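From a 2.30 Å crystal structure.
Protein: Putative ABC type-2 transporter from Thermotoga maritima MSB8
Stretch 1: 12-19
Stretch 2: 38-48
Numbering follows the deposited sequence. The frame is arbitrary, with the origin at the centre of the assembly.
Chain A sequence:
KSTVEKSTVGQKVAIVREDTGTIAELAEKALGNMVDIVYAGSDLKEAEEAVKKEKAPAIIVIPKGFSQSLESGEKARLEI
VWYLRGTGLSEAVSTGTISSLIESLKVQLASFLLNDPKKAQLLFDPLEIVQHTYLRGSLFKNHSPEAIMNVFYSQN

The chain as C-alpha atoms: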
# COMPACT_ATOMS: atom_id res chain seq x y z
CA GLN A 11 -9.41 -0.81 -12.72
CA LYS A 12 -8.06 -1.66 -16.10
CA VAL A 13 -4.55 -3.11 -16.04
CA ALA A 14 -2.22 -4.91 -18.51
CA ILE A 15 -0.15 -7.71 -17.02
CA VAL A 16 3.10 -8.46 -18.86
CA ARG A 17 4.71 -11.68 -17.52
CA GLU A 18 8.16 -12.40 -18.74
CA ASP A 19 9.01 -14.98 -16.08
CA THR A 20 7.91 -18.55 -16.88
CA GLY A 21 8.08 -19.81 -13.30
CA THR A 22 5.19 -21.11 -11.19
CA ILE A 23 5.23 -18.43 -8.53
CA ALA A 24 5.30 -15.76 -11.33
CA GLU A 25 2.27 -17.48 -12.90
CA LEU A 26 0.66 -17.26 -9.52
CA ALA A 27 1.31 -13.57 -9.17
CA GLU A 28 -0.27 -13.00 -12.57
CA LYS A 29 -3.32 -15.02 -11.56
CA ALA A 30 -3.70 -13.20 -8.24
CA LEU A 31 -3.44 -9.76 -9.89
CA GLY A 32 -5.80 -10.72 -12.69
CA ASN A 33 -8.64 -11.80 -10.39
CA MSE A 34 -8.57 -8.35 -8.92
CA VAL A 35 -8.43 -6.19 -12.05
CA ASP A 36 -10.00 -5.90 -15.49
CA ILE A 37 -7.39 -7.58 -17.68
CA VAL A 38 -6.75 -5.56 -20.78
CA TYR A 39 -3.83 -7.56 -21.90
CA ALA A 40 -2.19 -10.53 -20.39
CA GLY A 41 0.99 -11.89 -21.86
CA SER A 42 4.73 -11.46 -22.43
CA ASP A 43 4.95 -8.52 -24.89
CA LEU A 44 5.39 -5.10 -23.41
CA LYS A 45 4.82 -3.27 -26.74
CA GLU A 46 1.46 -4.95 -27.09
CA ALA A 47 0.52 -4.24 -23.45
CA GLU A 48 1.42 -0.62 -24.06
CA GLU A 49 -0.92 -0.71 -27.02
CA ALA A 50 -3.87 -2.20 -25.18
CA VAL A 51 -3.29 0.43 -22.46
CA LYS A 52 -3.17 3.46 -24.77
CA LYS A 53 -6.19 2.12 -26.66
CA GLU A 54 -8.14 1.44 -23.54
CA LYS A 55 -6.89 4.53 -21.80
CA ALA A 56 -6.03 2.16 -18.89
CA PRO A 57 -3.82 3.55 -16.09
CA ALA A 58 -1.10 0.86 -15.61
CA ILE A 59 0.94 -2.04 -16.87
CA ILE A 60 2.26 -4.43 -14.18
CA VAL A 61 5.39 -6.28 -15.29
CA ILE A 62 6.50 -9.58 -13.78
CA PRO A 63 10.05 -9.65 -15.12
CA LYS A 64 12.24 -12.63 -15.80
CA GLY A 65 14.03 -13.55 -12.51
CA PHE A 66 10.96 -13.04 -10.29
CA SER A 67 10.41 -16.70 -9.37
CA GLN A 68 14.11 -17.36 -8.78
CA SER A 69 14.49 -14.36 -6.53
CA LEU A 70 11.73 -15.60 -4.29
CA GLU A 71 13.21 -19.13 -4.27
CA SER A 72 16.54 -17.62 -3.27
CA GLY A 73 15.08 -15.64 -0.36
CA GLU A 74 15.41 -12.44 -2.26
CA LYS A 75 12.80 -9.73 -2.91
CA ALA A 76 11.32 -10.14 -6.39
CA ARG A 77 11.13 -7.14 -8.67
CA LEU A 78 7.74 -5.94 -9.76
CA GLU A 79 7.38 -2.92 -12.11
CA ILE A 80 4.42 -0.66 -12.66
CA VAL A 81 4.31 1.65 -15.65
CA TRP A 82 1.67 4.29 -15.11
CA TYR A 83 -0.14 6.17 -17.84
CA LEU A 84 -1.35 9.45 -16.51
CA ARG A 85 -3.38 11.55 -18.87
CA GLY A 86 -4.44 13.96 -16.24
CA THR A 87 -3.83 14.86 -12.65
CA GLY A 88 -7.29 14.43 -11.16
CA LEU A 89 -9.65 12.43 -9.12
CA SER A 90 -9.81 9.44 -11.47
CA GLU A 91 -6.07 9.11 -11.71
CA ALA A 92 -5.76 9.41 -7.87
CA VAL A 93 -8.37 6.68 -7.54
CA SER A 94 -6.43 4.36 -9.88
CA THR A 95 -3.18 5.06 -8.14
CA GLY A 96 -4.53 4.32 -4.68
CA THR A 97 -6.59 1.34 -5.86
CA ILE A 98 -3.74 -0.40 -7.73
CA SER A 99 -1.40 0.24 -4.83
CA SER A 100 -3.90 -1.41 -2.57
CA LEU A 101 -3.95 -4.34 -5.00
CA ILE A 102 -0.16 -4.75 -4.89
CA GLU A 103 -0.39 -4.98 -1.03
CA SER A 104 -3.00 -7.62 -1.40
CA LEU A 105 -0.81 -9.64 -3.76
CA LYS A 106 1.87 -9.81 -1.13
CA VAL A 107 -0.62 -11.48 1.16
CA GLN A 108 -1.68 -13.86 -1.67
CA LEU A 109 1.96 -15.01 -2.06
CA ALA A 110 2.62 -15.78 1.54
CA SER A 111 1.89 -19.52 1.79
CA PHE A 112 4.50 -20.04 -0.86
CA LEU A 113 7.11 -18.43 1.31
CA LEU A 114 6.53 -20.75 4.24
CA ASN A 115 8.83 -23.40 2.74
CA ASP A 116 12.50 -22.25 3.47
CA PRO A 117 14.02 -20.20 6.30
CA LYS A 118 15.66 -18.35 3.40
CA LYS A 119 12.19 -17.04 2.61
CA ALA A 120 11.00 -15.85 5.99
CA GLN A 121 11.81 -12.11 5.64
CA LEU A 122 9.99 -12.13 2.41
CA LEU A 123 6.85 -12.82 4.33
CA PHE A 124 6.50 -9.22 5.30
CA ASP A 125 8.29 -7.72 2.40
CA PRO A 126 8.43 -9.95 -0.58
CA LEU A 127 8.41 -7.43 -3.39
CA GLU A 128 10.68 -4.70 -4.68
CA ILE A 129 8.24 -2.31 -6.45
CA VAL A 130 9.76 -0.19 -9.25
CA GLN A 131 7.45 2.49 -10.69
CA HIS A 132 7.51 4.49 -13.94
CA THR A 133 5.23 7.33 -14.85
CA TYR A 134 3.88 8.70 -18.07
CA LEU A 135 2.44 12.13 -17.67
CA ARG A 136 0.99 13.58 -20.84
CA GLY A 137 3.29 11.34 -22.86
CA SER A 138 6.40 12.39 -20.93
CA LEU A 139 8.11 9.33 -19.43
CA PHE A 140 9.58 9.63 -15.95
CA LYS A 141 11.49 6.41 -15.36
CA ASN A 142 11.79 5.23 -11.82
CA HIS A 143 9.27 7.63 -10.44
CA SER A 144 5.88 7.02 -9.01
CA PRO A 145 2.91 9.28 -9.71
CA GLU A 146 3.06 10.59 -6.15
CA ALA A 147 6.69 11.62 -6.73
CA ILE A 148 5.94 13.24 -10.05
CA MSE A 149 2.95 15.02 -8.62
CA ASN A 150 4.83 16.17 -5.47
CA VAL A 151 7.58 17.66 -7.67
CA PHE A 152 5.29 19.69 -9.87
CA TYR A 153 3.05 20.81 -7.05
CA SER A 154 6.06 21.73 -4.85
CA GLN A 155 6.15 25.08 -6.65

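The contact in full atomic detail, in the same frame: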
# COMPACT_ATOMS: atom_id res chain seq x y z
N LYS A 12 -8.53 -1.05 -14.87
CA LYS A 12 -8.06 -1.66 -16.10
C LYS A 12 -6.53 -1.67 -15.99
O LYS A 12 -5.90 -0.63 -15.77
CB LYS A 12 -8.56 -0.89 -17.33
CG LYS A 12 -9.97 -1.29 -17.82
CD LYS A 12 -11.09 -0.35 -17.37
CE LYS A 12 -12.44 -1.10 -17.17
N VAL A 13 -5.97 -2.87 -16.13
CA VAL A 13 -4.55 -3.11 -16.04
C VAL A 13 -4.11 -4.14 -17.10
O VAL A 13 -4.80 -5.07 -17.37
CB VAL A 13 -4.21 -3.61 -14.60
CG1 VAL A 13 -2.76 -3.97 -14.46
CG2 VAL A 13 -4.62 -2.58 -13.51
N ALA A 14 -2.95 -3.91 -17.73
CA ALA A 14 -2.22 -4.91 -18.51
C ALA A 14 -1.21 -5.59 -17.62
O ALA A 14 -0.46 -4.92 -16.92
CB ALA A 14 -1.50 -4.29 -19.68
N ILE A 15 -1.19 -6.92 -17.67
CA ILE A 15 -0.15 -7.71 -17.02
C ILE A 15 0.77 -8.28 -18.08
O ILE A 15 0.36 -8.93 -19.00
CB ILE A 15 -0.72 -8.83 -16.16
CG1 ILE A 15 -1.76 -8.27 -15.19
CG2 ILE A 15 0.41 -9.62 -15.40
CD1 ILE A 15 -2.80 -9.37 -14.73
N VAL A 16 2.05 -7.99 -17.94
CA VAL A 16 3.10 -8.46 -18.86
C VAL A 16 4.00 -9.42 -18.04
O VAL A 16 4.68 -9.01 -17.11
CB VAL A 16 3.95 -7.27 -19.35
CG1 VAL A 16 5.25 -7.75 -19.93
CG2 VAL A 16 3.19 -6.44 -20.30
N ARG A 17 3.94 -10.71 -18.32
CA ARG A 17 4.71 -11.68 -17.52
C ARG A 17 5.78 -12.19 -18.39
O ARG A 17 5.49 -12.79 -19.39
CB ARG A 17 3.88 -12.83 -16.97
CG ARG A 17 4.78 -13.84 -16.15
CD ARG A 17 4.00 -14.85 -15.31
NE ARG A 17 2.97 -15.52 -16.09
CZ ARG A 17 3.20 -16.44 -16.98
NH1 ARG A 17 2.18 -16.97 -17.62
NH2 ARG A 17 4.43 -16.86 -17.22
N GLU A 18 7.01 -11.94 -17.99
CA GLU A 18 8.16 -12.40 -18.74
C GLU A 18 8.81 -13.63 -18.15
O GLU A 18 9.48 -14.39 -18.82
CB GLU A 18 9.19 -11.27 -18.83
CG GLU A 18 8.73 -10.11 -19.72
CD GLU A 18 9.68 -8.90 -19.69
OE1 GLU A 18 10.32 -8.63 -18.61
OE2 GLU A 18 9.78 -8.22 -20.76
N ASP A 19 8.56 -13.81 -16.87
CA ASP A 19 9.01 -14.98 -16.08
C ASP A 19 8.10 -16.19 -16.30
O ASP A 19 6.88 -16.10 -16.22
CB ASP A 19 9.01 -14.57 -14.58
CG ASP A 19 9.86 -15.48 -13.71
OD1 ASP A 19 11.06 -15.25 -13.60
OD2 ASP A 19 9.32 -16.42 -13.13
N VAL A 38 -6.68 -6.19 -19.51
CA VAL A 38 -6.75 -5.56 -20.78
C VAL A 38 -5.76 -6.17 -21.75
O VAL A 38 -6.01 -6.26 -22.92
CB VAL A 38 -6.50 -4.07 -20.61
CG1 VAL A 38 -5.81 -3.51 -21.76
CG2 VAL A 38 -7.75 -3.35 -20.35
N TYR A 39 -4.69 -6.69 -21.20
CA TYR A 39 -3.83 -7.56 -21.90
C TYR A 39 -3.06 -8.36 -20.92
O TYR A 39 -2.67 -7.89 -19.89
CB TYR A 39 -2.88 -6.75 -22.71
CG TYR A 39 -1.64 -7.45 -23.11
CD1 TYR A 39 -1.61 -8.20 -24.25
CD2 TYR A 39 -0.50 -7.32 -22.39
CE1 TYR A 39 -0.48 -8.81 -24.64
CE2 TYR A 39 0.64 -7.92 -22.78
CZ TYR A 39 0.65 -8.67 -23.91
OH TYR A 39 1.79 -9.28 -24.33
N ALA A 40 -2.84 -9.61 -21.26
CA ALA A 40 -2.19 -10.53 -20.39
C ALA A 40 -1.26 -11.31 -21.25
O ALA A 40 -1.69 -12.03 -22.10
CB ALA A 40 -3.19 -11.43 -19.80
N GLY A 41 0.03 -11.17 -21.04
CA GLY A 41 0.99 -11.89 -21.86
C GLY A 41 2.41 -11.42 -21.63
O GLY A 41 2.73 -10.84 -20.58
N SER A 42 3.28 -11.66 -22.61
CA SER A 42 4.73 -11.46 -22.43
C SER A 42 5.36 -10.31 -23.23
O SER A 42 6.58 -10.08 -23.17
CB SER A 42 5.48 -12.76 -22.78
OG SER A 42 5.25 -13.23 -24.11
N ASP A 43 4.53 -9.64 -24.01
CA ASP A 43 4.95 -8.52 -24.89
C ASP A 43 4.53 -7.16 -24.38
O ASP A 43 3.33 -6.83 -24.29
CB ASP A 43 4.37 -8.70 -26.28
CG ASP A 43 5.03 -7.83 -27.32
OD1 ASP A 43 5.84 -6.92 -27.02
OD2 ASP A 43 4.72 -8.07 -28.49
N LEU A 44 5.56 -6.39 -24.03
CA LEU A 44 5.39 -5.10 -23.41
C LEU A 44 4.90 -4.05 -24.41
O LEU A 44 4.24 -3.09 -24.02
CB LEU A 44 6.67 -4.64 -22.70
CG LEU A 44 6.55 -3.26 -22.01
CD1 LEU A 44 5.69 -3.32 -20.76
CD2 LEU A 44 7.93 -2.63 -21.73
N LYS A 45 5.21 -4.24 -25.69
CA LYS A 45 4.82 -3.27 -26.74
C LYS A 45 3.32 -3.39 -26.97
O LYS A 45 2.60 -2.42 -27.22
CB LYS A 45 5.57 -3.53 -28.05
CG LYS A 45 6.47 -2.38 -28.53
N GLU A 46 2.86 -4.62 -26.88
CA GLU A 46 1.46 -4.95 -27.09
C GLU A 46 0.63 -4.58 -25.85
O GLU A 46 -0.57 -4.31 -25.95
CB GLU A 46 1.33 -6.44 -27.43
CG GLU A 46 -0.11 -6.98 -27.68
CD GLU A 46 -0.59 -6.87 -29.12
OE1 GLU A 46 -0.18 -7.70 -29.97
OE2 GLU A 46 -1.39 -5.95 -29.41
N ALA A 47 1.25 -4.58 -24.67
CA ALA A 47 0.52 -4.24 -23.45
C ALA A 47 0.36 -2.72 -23.45
O ALA A 47 -0.68 -2.19 -23.08
CB ALA A 47 1.21 -4.74 -22.15
N GLU A 48 1.42 -2.05 -23.88
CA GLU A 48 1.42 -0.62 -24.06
C GLU A 48 0.34 -0.18 -25.04
O GLU A 48 -0.22 0.90 -24.93
CB GLU A 48 2.77 -0.12 -24.56
CG GLU A 48 2.65 1.34 -24.97
CD GLU A 48 3.95 2.10 -24.97
OE1 GLU A 48 4.54 2.25 -26.06
OE2 GLU A 48 4.35 2.60 -23.89

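This contact is a parallel pairing of two β-strands, backed on one side by the start of a helix that packs over Ala14 and Val16. The two strands run in nearly the same direction, with 10° between them.

Four backbone hydrogen bonds hold the pair together. Val38 N donates to Val13 O at 3.1 Å. Ile15 N donates to Tyr39 O at 2.8 Å, and Gly41 N returns a bond to Ile15 O at 3.0 Å. Arg17 N closes the ladder on Gly41 O at 2.6 Å. Val13, Ile15 and Arg17 thus make all the bonds from the first strand. Ala14 and Val16 approach through CA instead: Val16 CA lies 3.0 Å from Gly41 O in a CA-H...O contact.

Ala14 and Val16 share a face of the sheet with Tyr39, while Ile15 and Ala40 point to the other face. The helix covers the Ala14 and Val16 face and runs antiparallel to the first strand. Ala47 points toward that strand and is buried there. Ala47 CB lies 3.7 Å from Ala14 CB and 3.2 Å from Val16 CG2. Val16 CG2 also reaches Leu44 CD1 at 4.0 Å and Tyr39 CE2 at 3.9 Å, so one methyl touches both strand and helix.

Tyr39 also ties the strand to the turn that follows, since Asp43 N donates to Tyr39 OH at 2.8 Å. Gly41 has no side chain; a CB there would clash with Tyr39 OH at 2.9 Å. Asp43 caps the helix, with its OD1 accepting from Lys45 N at 3.1 Å.

The contact ends before Asp19, which lies out of reach. Ser42 CB is 3.4 Å from Arg17 O. The end of the Arg17 side chain leads away, and Arg17 NH2 donates to Asp19 O at 2.8 Å.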